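Local structure of D-3-phosphoglycerate dehydrogenase (Sulfolobus tokodaii, 2EKL) at residues Ile50-Arg55 with Ile72-Ile77; Val95-Ala100 with Glu297-Asn302; Gly99-Ser104 with Ile284-Lys289. The protein binds NAD and probably catalyses the NAD-dependent oxidation of D-3-phosphoglycerate, the entry step of serine biosynthesis. One frame throughout, in Å; residues are numbered along the deposited sequence.

Contact 1: Ile50-Arg55 with Ile72-Ile77; sequences IVVRSR and IARAGI
Ile50 and Ile72 lie side by side on neighbouring parallel strands, pointing the same way, with CG2 of Ile50 3.8 Å from CG1 of Ile72. CG1 of Ile50 is anti to the backbone N (chi1 -175°), which leaves the CG2 methyl to make this contact. The carbonyl O of Ile50 accepts the N-H of Ala73 at 2.8 Å in a nearly straight bond. Val51 belongs to the other face of the sheet, where its CG2 packs 4.0 Å from CB of Ala73; the valine suits the extended backbone, and the small alanine methyl fits beside the branched valine. In the backbone, CA of Val51 approaches O of Ala73 in a CA-H...O contact of 3.3 Å. Val52 returns to the face of the isoleucines and bonds through both its N-H and its carbonyl O: its N donates to Ala73 O at 2.8 Å, and its O accepts from Ala75 N at 2.9 Å. Its CG2 lies 4.1 Å from CD of Arg74, whose chain crosses it at about a right angle; the contact is with the arginine's aliphatic part. At Arg53 the strand has ended; CG passes 4.0 Å from CB of Ala75, and the backbone N is held by Asp12. Joined through helix 60-65, the strands form a beta-alpha-beta unit. The chemistry implies a division of labour: main-chain bonds set direction and register, aliphatic groups pack against each other on both faces, and the charged side chains come where the strands end, at Arg74 and Arg53.

Contact 2: Val95-Ala100 with Glu297-Asn302; sequences VYAPGA and EMTTQN
Met298 reaches from helix 289-309 into the loop that follows the last strand of a parallel, flavodoxin-like sheet of order 2-1-3-4-5, and its flexible chain fits the hollow formed there. CB of Met298 sits against CB of Ala97 at 3.7 Å. Farther out, the sulfur SD lies 3.6 Å from CB of Ala100, and a bend at chi3 (55°) turns CE toward Pro98 O. Alanines suit the loop side because their single methyls leave room for the thioether. The hollow takes its shape from a type II turn from Ala97 to Ala100, whose third position, with positive phi, is fittingly Gly99. OG1 of Thr299 lies 3.7 Å from CB of Ala97, although its hydrogen bond goes to Val295 O within the helix. On the strand side, CB of Val95 meets CB of Asn302 at 3.9 Å. The polar tie is Asn302 ND2 to Tyr96 O, 2.8 Å long, with the oxygen only 3° out of the amide plane. An alanine in place of Asn302 would probably leave Tyr96 O without its amide partner and weaken the tie between loop and helix, although the CB packing on Val95 would remain. The Tyr96 side chain starts away from the helix, and CD of Pro98 sits 3.5 Å above the centre of its ring.

Contact 3: Gly99-Ser104 with Ile284-Lys289; sequences GASTDS and IGAQTK. With NAD (nicotinamide-adenine-dinucleotide), chain B.
Thr288 places OG1 between its own backbone N and carbonyl carbon (chi1 60°), Ser104 sets OG anti to its carbonyl carbon (chi1 -73°), and the two hydroxyls meet. OG1 of Thr288 donates to OG of Ser104 at 2.7 Å while also accepting from Ala291 N, so the threonine caps helix 289-309 and grips helix 102-118 at once. The second subunit joins in here: its Glu139 is hydrogen-bonded to Ser104 OG, and its Arg118 bonds Ser104 O and, weakly, Gly285 O, two acceptors that lie 3.4 Å apart. Small residues suit this tightly packed place. CB of Ser101 and CB of Ala286 stand only 3.5 Å apart, closer than ordinary carbon contact, and OG of Ser101 lies 3.2 Å from C5N of the nicotinamide. Gly285 has its CA 3.2 Å from the carboxamide oxygen O7N of NAD; any side chain at this position would run into C7N. Asp257 receives the backbone N-H groups of Ile284 and Gly285 and is itself bonded to the cofactor, and so ties the turn to the cofactor. Two helix starts meeting beside the nicotinamide are in keeping with the interdomain cleft of the D-isomer specific 2-hydroxyacid dehydrogenases, where the cofactor's reactive end is held.

From the N terminus, contact 1 closes first, a short loop through helix 60-65 between two adjacent strands of the five-stranded sheet. The next strand, 93-95, bonds to 71-74 and runs into residues 95-104, from which contacts 2 and 3 both start, sharing Gly99 and Ala100. Each closes a loop of roughly 180 to 200 residues containing the seven-stranded NAD-binding sheet. Their first segments overlap, and the returning chain reaches 284-289 before 297-302, so contact 3 is largely nested within contact 2. Contact 2 thus fastens helix 289-309 to the first sheet, and contact 3 its beginning to helix 102-118. CD1 of Ile77 packs on Ser101 and Ala286, joining contact 1 to contact 3.

Contact 1: Ile50-Arg55 with Ile72-Ile77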
loop_
_atom_site.group_PDB
_atom_site.type_symbol
_atom_site.label_atom_id
_atom_site.label_comp_id
_atom_site.label_asym_id
_atom_site.label_seq_id
_atom_site.Cartn_x
_atom_site.Cartn_y
_atom_site.Cartn_z
ATOM N N ILE A 50 -31.719 -20.513 -10.946
ATOM C CA ILE A 50 -31.898 -19.204 -10.332
ATOM C C ILE A 50 -30.501 -18.601 -10.224
ATOM O O ILE A 50 -29.552 -19.294 -9.857
ATOM C CB ILE A 50 -32.534 -19.289 -8.916
ATOM C CG1 ILE A 50 -32.815 -17.876 -8.393
ATOM C CG2 ILE A 50 -31.609 -20.029 -7.958
ATOM C CD1 ILE A 50 -33.482 -17.841 -7.030
ATOM N N VAL A 51 -30.369 -17.327 -10.580
ATOM C CA VAL A 51 -29.079 -16.649 -10.505
ATOM C C VAL A 51 -29.253 -15.460 -9.573
ATOM O O VAL A 51 -30.132 -14.628 -9.782
ATOM C CB VAL A 51 -28.617 -16.155 -11.893
ATOM C CG1 VAL A 51 -27.225 -15.551 -11.793
ATOM C CG2 VAL A 51 -28.621 -17.312 -12.883
ATOM N N VAL A 52 -28.421 -15.389 -8.540
ATOM C CA VAL A 52 -28.549 -14.309 -7.573
ATOM C C VAL A 52 -27.206 -13.645 -7.261
ATOM O O VAL A 52 -26.144 -14.182 -7.626
ATOM C CB VAL A 52 -29.147 -14.879 -6.286
ATOM C CG1 VAL A 52 -30.423 -15.656 -6.608
ATOM C CG2 VAL A 52 -28.152 -15.801 -5.611
ATOM N N ARG A 53 -27.307 -12.444 -6.712
ATOM C CA ARG A 53 -26.024 -11.957 -6.361
ATOM C C ARG A 53 -25.983 -11.946 -4.866
ATOM O O ARG A 53 -25.672 -12.926 -4.200
ATOM C CB ARG A 53 -25.859 -10.516 -6.899
ATOM C CG ARG A 53 -24.655 -10.391 -7.837
ATOM C CD ARG A 53 -23.975 -8.995 -7.800
ATOM N NE ARG A 53 -24.945 -7.905 -7.573
ATOM C CZ ARG A 53 -24.495 -6.646 -7.475
ATOM N NH1 ARG A 53 -23.190 -6.374 -7.435
ATOM N NH2 ARG A 53 -25.370 -5.660 -7.600
ATOM N N SER A 54 -26.415 -10.797 -4.319
ATOM C CA SER A 54 -26.398 -10.692 -2.873
ATOM C C SER A 54 -27.808 -10.119 -2.009
ATOM O O SER A 54 -28.281 -10.590 -0.976
ATOM C CB SER A 54 -25.370 -9.584 -2.038
ATOM O OG SER A 54 -25.387 -9.473 -0.626
ATOM N N ARG A 55 -28.441 -9.208 -2.743
ATOM C CA ARG A 55 -29.750 -8.682 -2.365
ATOM C C ARG A 55 -30.771 -9.790 -2.112
ATOM O O ARG A 55 -31.522 -9.740 -1.139
ATOM C CB ARG A 55 -30.275 -7.750 -3.459
ATOM C CG ARG A 55 -31.520 -6.965 -3.074
ATOM C CD ARG A 55 -32.065 -6.195 -4.268
ATOM N NE ARG A 55 -32.647 -7.084 -5.272
ATOM C CZ ARG A 55 -33.897 -7.538 -5.238
ATOM N NH1 ARG A 55 -34.707 -7.184 -4.248
ATOM N NH2 ARG A 55 -34.337 -8.350 -6.190
ATOM N N ILE A 72 -28.390 -23.481 -8.696
ATOM C CA ILE A 72 -28.448 -22.193 -8.021
ATOM C C ILE A 72 -27.103 -21.546 -8.325
ATOM O O ILE A 72 -26.055 -22.120 -8.027
ATOM C CB ILE A 72 -28.588 -22.344 -6.491
ATOM C CG1 ILE A 72 -29.973 -22.885 -6.137
ATOM C CG2 ILE A 72 -28.356 -21.002 -5.815
ATOM C CD1 ILE A 72 -30.157 -23.169 -4.651
ATOM N N ALA A 73 -27.131 -20.368 -8.936
ATOM C CA ALA A 73 -25.895 -19.673 -9.274
ATOM C C ALA A 73 -25.753 -18.386 -8.486
ATOM O O ALA A 73 -26.645 -17.539 -8.491
ATOM C CB ALA A 73 -25.852 -19.372 -10.771
ATOM N N ARG A 74 -24.622 -18.250 -7.801
ATOM C CA ARG A 74 -24.329 -17.060 -7.016
ATOM C C ARG A 74 -23.209 -16.314 -7.731
ATOM O O ARG A 74 -22.080 -16.793 -7.789
ATOM C CB ARG A 74 -23.874 -17.451 -5.607
ATOM C CG ARG A 74 -23.251 -16.315 -4.802
ATOM C CD ARG A 74 -24.262 -15.241 -4.469
ATOM N NE ARG A 74 -23.638 -14.066 -3.866
ATOM C CZ ARG A 74 -23.054 -14.043 -2.672
ATOM N NH1 ARG A 74 -23.005 -15.139 -1.929
ATOM N NH2 ARG A 74 -22.523 -12.916 -2.219
ATOM N N ALA A 75 -23.527 -15.152 -8.290
ATOM C CA ALA A 75 -22.522 -14.364 -8.992
ATOM C C ALA A 75 -21.719 -13.598 -7.948
ATOM O O ALA A 75 -21.860 -12.383 -7.805
ATOM C CB ALA A 75 -23.193 -13.399 -9.968
ATOM N N GLY A 76 -20.891 -14.331 -7.212
ATOM C CA GLY A 76 -20.071 -13.735 -6.171
ATOM C C GLY A 76 -18.968 -14.678 -5.728
ATOM O O GLY A 76 -18.839 -15.784 -6.249
ATOM N N ILE A 77 -18.178 -14.248 -4.749
ATOM C CA ILE A 77 -17.069 -15.050 -4.258
ATOM C C ILE A 77 -17.429 -15.876 -3.026
ATOM O O ILE A 77 -16.595 -16.610 -2.502
ATOM C CB ILE A 77 -15.864 -14.149 -3.921
ATOM C CG1 ILE A 77 -16.247 -13.168 -2.809
ATOM C CG2 ILE A 77 -15.425 -13.390 -5.169
ATOM C CD1 ILE A 77 -15.144 -12.212 -2.420
#

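Contact 2: Val95-Ala100 with Glu297-Asn302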
loop_
_atom_site.group_PDB
_atom_site.type_symbol
_atom_site.label_atom_id
_atom_site.label_comp_id
_atom_site.label_asym_id
_atom_site.label_seq_id
_atom_site.Cartn_x
_atom_site.Cartn_y
_atom_site.Cartn_z
ATOM N N VAL A 95 -23.351 -23.200 -7.786
ATOM C CA VAL A 95 -22.124 -22.692 -8.390
ATOM C C VAL A 95 -21.906 -21.213 -8.118
ATOM O O VAL A 95 -22.852 -20.462 -7.884
ATOM C CB VAL A 95 -22.118 -22.896 -9.927
ATOM C CG1 VAL A 95 -22.193 -24.380 -10.261
ATOM C CG2 VAL A 95 -23.281 -22.138 -10.559
ATOM N N TYR A 96 -20.642 -20.805 -8.141
ATOM C CA TYR A 96 -20.275 -19.413 -7.926
ATOM C C TYR A 96 -18.853 -19.200 -8.431
ATOM O O TYR A 96 -18.401 -19.933 -9.313
ATOM C CB TYR A 96 -20.410 -19.026 -6.442
ATOM C CG TYR A 96 -19.489 -19.742 -5.478
ATOM C CD1 TYR A 96 -19.518 -21.130 -5.349
ATOM C CD2 TYR A 96 -18.611 -19.023 -4.665
ATOM C CE1 TYR A 96 -18.697 -21.787 -4.430
ATOM C CE2 TYR A 96 -17.785 -19.667 -3.745
ATOM C CZ TYR A 96 -17.835 -21.049 -3.634
ATOM O OH TYR A 96 -17.022 -21.689 -2.728
ATOM N N ALA A 97 -18.146 -18.214 -7.888
ATOM C CA ALA A 97 -16.784 -17.938 -8.347
ATOM C C ALA A 97 -15.733 -17.945 -7.240
ATOM O O ALA A 97 -15.130 -16.913 -6.938
ATOM C CB ALA A 97 -16.754 -16.595 -9.081
ATOM N N PRO A 98 -15.482 -19.115 -6.633
ATOM C CA PRO A 98 -14.487 -19.216 -5.559
ATOM C C PRO A 98 -13.067 -18.844 -5.991
ATOM O O PRO A 98 -12.575 -19.309 -7.020
ATOM C CB PRO A 98 -14.605 -20.677 -5.121
ATOM C CG PRO A 98 -15.003 -21.373 -6.386
ATOM C CD PRO A 98 -16.041 -20.437 -6.961
ATOM N N GLY A 99 -12.420 -17.998 -5.192
ATOM C CA GLY A 99 -11.061 -17.570 -5.483
ATOM C C GLY A 99 -10.928 -16.513 -6.569
ATOM O O GLY A 99 -9.823 -16.073 -6.873
ATOM N N ALA A 100 -12.052 -16.088 -7.138
ATOM C CA ALA A 100 -12.054 -15.100 -8.214
ATOM C C ALA A 100 -11.408 -13.744 -7.914
ATOM O O ALA A 100 -10.975 -13.048 -8.834
ATOM C CB ALA A 100 -13.478 -14.878 -8.694
ATOM N N GLU A 297 -17.360 -14.091 -15.335
ATOM C CA GLU A 297 -16.922 -15.153 -16.242
ATOM C C GLU A 297 -16.908 -16.529 -15.592
ATOM O O GLU A 297 -17.345 -17.512 -16.191
ATOM C CB GLU A 297 -15.524 -14.856 -16.785
ATOM C CG GLU A 297 -15.400 -13.527 -17.506
ATOM C CD GLU A 297 -14.060 -13.370 -18.192
ATOM O OE1 GLU A 297 -13.029 -13.705 -17.569
ATOM O OE2 GLU A 297 -14.033 -12.905 -19.349
ATOM N N MET A 298 -16.391 -16.599 -14.372
ATOM C CA MET A 298 -16.324 -17.863 -13.658
ATOM C C MET A 298 -17.709 -18.380 -13.303
ATOM O O MET A 298 -17.983 -19.572 -13.433
ATOM C CB MET A 298 -15.492 -17.708 -12.387
ATOM C CG MET A 298 -14.017 -17.514 -12.648
ATOM S SD MET A 298 -13.089 -17.497 -11.111
ATOM C CE MET A 298 -13.621 -19.074 -10.412
ATOM N N THR A 299 -18.580 -17.487 -12.847
ATOM C CA THR A 299 -19.929 -17.895 -12.487
ATOM C C THR A 299 -20.633 -18.390 -13.747
ATOM O O THR A 299 -21.359 -19.383 -13.714
ATOM C CB THR A 299 -20.719 -16.728 -11.858
ATOM O OG1 THR A 299 -20.064 -16.302 -10.655
ATOM C CG2 THR A 299 -22.144 -17.167 -11.516
ATOM N N THR A 300 -20.401 -17.703 -14.859
ATOM C CA THR A 300 -21.006 -18.090 -16.133
ATOM C C THR A 300 -20.470 -19.443 -16.599
ATOM O O THR A 300 -21.237 -20.324 -16.997
ATOM C CB THR A 300 -20.723 -17.039 -17.224
ATOM O OG1 THR A 300 -21.300 -15.789 -16.833
ATOM C CG2 THR A 300 -21.328 -17.475 -18.568
ATOM N N GLN A 301 -19.155 -19.621 -16.544
ATOM C CA GLN A 301 -18.571 -20.881 -16.979
ATOM C C GLN A 301 -18.961 -22.053 -16.083
ATOM O O GLN A 301 -19.225 -23.156 -16.575
ATOM C CB GLN A 301 -17.048 -20.775 -17.058
ATOM C CG GLN A 301 -16.418 -21.971 -17.759
ATOM C CD GLN A 301 -17.092 -22.275 -19.092
ATOM O OE1 GLN A 301 -17.084 -21.450 -20.008
ATOM N NE2 GLN A 301 -17.689 -23.461 -19.200
ATOM N N ASN A 302 -19.001 -21.830 -14.774
ATOM C CA ASN A 302 -19.381 -22.900 -13.859
ATOM C C ASN A 302 -20.853 -23.255 -14.038
ATOM O O ASN A 302 -21.243 -24.416 -13.889
ATOM C CB ASN A 302 -19.099 -22.505 -12.404
ATOM C CG ASN A 302 -17.614 -22.514 -12.081
ATOM O OD1 ASN A 302 -16.837 -23.207 -12.738
ATOM N ND2 ASN A 302 -17.216 -21.761 -11.059
#

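Contact 3: Gly99-Ser104 with Ile284-Lys289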
loop_
_atom_site.group_PDB
_atom_site.type_symbol
_atom_site.label_atom_id
_atom_site.label_comp_id
_atom_site.label_asym_id
_atom_site.label_seq_id
_atom_site.Cartn_x
_atom_site.Cartn_y
_atom_site.Cartn_z
ATOM N N GLY A 99 -12.420 -17.998 -5.192
ATOM C CA GLY A 99 -11.061 -17.570 -5.483
ATOM C C GLY A 99 -10.928 -16.513 -6.569
ATOM O O GLY A 99 -9.823 -16.073 -6.873
ATOM N N ALA A 100 -12.052 -16.088 -7.138
ATOM C CA ALA A 100 -12.054 -15.100 -8.214
ATOM C C ALA A 100 -11.408 -13.744 -7.914
ATOM O O ALA A 100 -10.975 -13.048 -8.834
ATOM C CB ALA A 100 -13.478 -14.878 -8.694
ATOM N N SER A 101 -11.332 -13.364 -6.644
ATOM C CA SER A 101 -10.768 -12.061 -6.304
ATOM C C SER A 101 -9.448 -12.102 -5.539
ATOM O O SER A 101 -8.980 -11.068 -5.057
ATOM C CB SER A 101 -11.782 -11.262 -5.486
ATOM O OG SER A 101 -11.918 -11.796 -4.181
ATOM N N THR A 102 -8.841 -13.280 -5.445
ATOM C CA THR A 102 -7.593 -13.441 -4.703
ATOM C C THR A 102 -6.564 -12.318 -4.824
ATOM O O THR A 102 -6.223 -11.686 -3.824
ATOM C CB THR A 102 -6.899 -14.776 -5.063
ATOM O OG1 THR A 102 -7.774 -15.869 -4.756
ATOM C CG2 THR A 102 -5.605 -14.937 -4.269
ATOM N N ASP A 103 -6.067 -12.055 -6.030
ATOM C CA ASP A 103 -5.042 -11.019 -6.183
ATOM C C ASP A 103 -5.493 -9.623 -5.771
ATOM O O ASP A 103 -4.695 -8.835 -5.261
ATOM C CB ASP A 103 -4.495 -10.988 -7.618
ATOM C CG ASP A 103 -3.659 -12.219 -7.954
ATOM O OD1 ASP A 103 -3.028 -12.795 -7.038
ATOM O OD2 ASP A 103 -3.619 -12.601 -9.144
ATOM N N SER A 104 -6.761 -9.304 -5.992
ATOM C CA SER A 104 -7.254 -7.989 -5.599
ATOM C C SER A 104 -7.289 -7.872 -4.074
ATOM O O SER A 104 -6.977 -6.818 -3.518
ATOM C CB SER A 104 -8.641 -7.743 -6.194
ATOM O OG SER A 104 -8.529 -7.493 -7.588
ATOM N N ILE A 284 -13.814 -3.207 -0.090
ATOM C CA ILE A 284 -13.482 -3.125 -1.506
ATOM C C ILE A 284 -12.459 -4.169 -1.952
ATOM O O ILE A 284 -11.915 -4.071 -3.048
ATOM C CB ILE A 284 -12.928 -1.723 -1.852
ATOM C CG1 ILE A 284 -11.687 -1.423 -1.003
ATOM C CG2 ILE A 284 -14.005 -0.661 -1.594
ATOM C CD1 ILE A 284 -11.016 -0.098 -1.332
ATOM N N GLY A 285 -12.210 -5.163 -1.104
ATOM C CA GLY A 285 -11.241 -6.201 -1.427
ATOM C C GLY A 285 -11.392 -6.886 -2.776
ATOM O O GLY A 285 -10.395 -7.234 -3.414
ATOM N N ALA A 286 -12.631 -7.093 -3.212
ATOM C CA ALA A 286 -12.886 -7.739 -4.496
ATOM C C ALA A 286 -13.344 -6.711 -5.526
ATOM O O ALA A 286 -13.732 -7.065 -6.639
ATOM C CB ALA A 286 -13.962 -8.816 -4.334
ATOM N N GLN A 287 -13.284 -5.437 -5.159
ATOM C CA GLN A 287 -13.740 -4.385 -6.054
ATOM C C GLN A 287 -12.747 -3.813 -7.061
ATOM O O GLN A 287 -12.294 -2.679 -6.923
ATOM C CB GLN A 287 -14.347 -3.241 -5.238
ATOM C CG GLN A 287 -15.621 -3.627 -4.498
ATOM C CD GLN A 287 -16.747 -3.998 -5.444
ATOM O OE1 GLN A 287 -17.113 -3.219 -6.323
ATOM N NE2 GLN A 287 -17.302 -5.189 -5.266
ATOM N N THR A 288 -12.397 -4.612 -8.062
ATOM C CA THR A 288 -11.528 -4.152 -9.141
ATOM C C THR A 288 -12.222 -4.585 -10.424
ATOM O O THR A 288 -13.010 -5.532 -10.421
ATOM C CB THR A 288 -10.117 -4.780 -9.106
ATOM O OG1 THR A 288 -10.214 -6.205 -9.227
ATOM C CG2 THR A 288 -9.398 -4.412 -7.817
ATOM N N LYS A 289 -11.944 -3.887 -11.516
ATOM C CA LYS A 289 -12.545 -4.222 -12.800
ATOM C C LYS A 289 -12.212 -5.669 -13.165
ATOM O O LYS A 289 -13.084 -6.438 -13.593
ATOM C CB LYS A 289 -12.014 -3.268 -13.874
ATOM C CG LYS A 289 -12.435 -3.609 -15.296
ATOM C CD LYS A 289 -11.924 -2.569 -16.290
ATOM C CE LYS A 289 -10.406 -2.405 -16.235
ATOM N NZ LYS A 289 -9.670 -3.641 -16.631
HETATM P PA NAD B . -8.972 -19.984 1.706
HETATM O O1A NAD B . -8.100 -20.226 0.543
HETATM O O2A NAD B . -10.087 -20.990 1.938
HETATM O O5B NAD B . -8.016 -19.877 2.987
HETATM C C5B NAD B . -8.589 -19.690 4.272
HETATM C C4B NAD B . -7.496 -20.379 5.292
HETATM O O4B NAD B . -7.713 -19.946 6.645
HETATM C C3B NAD B . -7.515 -21.937 5.142
HETATM O O3B NAD B . -6.214 -22.459 4.880
HETATM C C2B NAD B . -8.182 -22.376 6.451
HETATM O O2B NAD B . -7.916 -23.676 6.920
HETATM C C1B NAD B . -7.731 -21.253 7.310
HETATM N N9A NAD B . -8.453 -21.164 8.619
HETATM C C8A NAD B . -9.798 -21.311 8.926
HETATM N N7A NAD B . -9.980 -21.145 10.257
HETATM C C5A NAD B . -8.774 -20.892 10.815
HETATM C C6A NAD B . -8.295 -20.629 12.159
HETATM N N6A NAD B . -9.127 -20.601 13.187
HETATM N N1A NAD B . -6.897 -20.395 12.390
HETATM C C2A NAD B . -5.946 -20.414 11.318
HETATM N N3A NAD B . -6.409 -20.671 10.006
HETATM C C4A NAD B . -7.791 -20.902 9.773
HETATM O O3 NAD B . -9.691 -18.551 1.551
HETATM P PN NAD B . -9.170 -17.199 0.840
HETATM O O1N NAD B . -7.711 -17.087 0.987
HETATM O O2N NAD B . -9.680 -17.293 -0.559
HETATM O O5D NAD B . -10.028 -16.172 1.672
HETATM C C5D NAD B . -9.596 -15.785 2.959
HETATM C C4D NAD B . -10.570 -14.822 3.605
HETATM O O4D NAD B . -10.658 -13.601 2.895
HETATM C C3D NAD B . -12.042 -15.309 3.736
HETATM O O3D NAD B . -12.588 -14.963 5.018
HETATM C C2D NAD B . -12.721 -14.667 2.582
HETATM O O2D NAD B . -14.131 -14.721 2.678
HETATM C C1D NAD B . -12.029 -13.335 2.653
HETATM N N1N NAD B . -12.091 -12.450 1.455
HETATM C C2N NAD B . -12.391 -11.066 1.660
HETATM C C3N NAD B . -12.455 -10.200 0.528
HETATM C C7N NAD B . -12.759 -8.765 0.732
HETATM O O7N NAD B . -13.490 -8.155 -0.216
HETATM N N7N NAD B . -12.361 -8.056 1.779
HETATM C C4N NAD B . -12.208 -10.784 -0.818
HETATM C C5N NAD B . -11.906 -12.191 -1.011
HETATM C C6N NAD B . -11.849 -13.028 0.149
#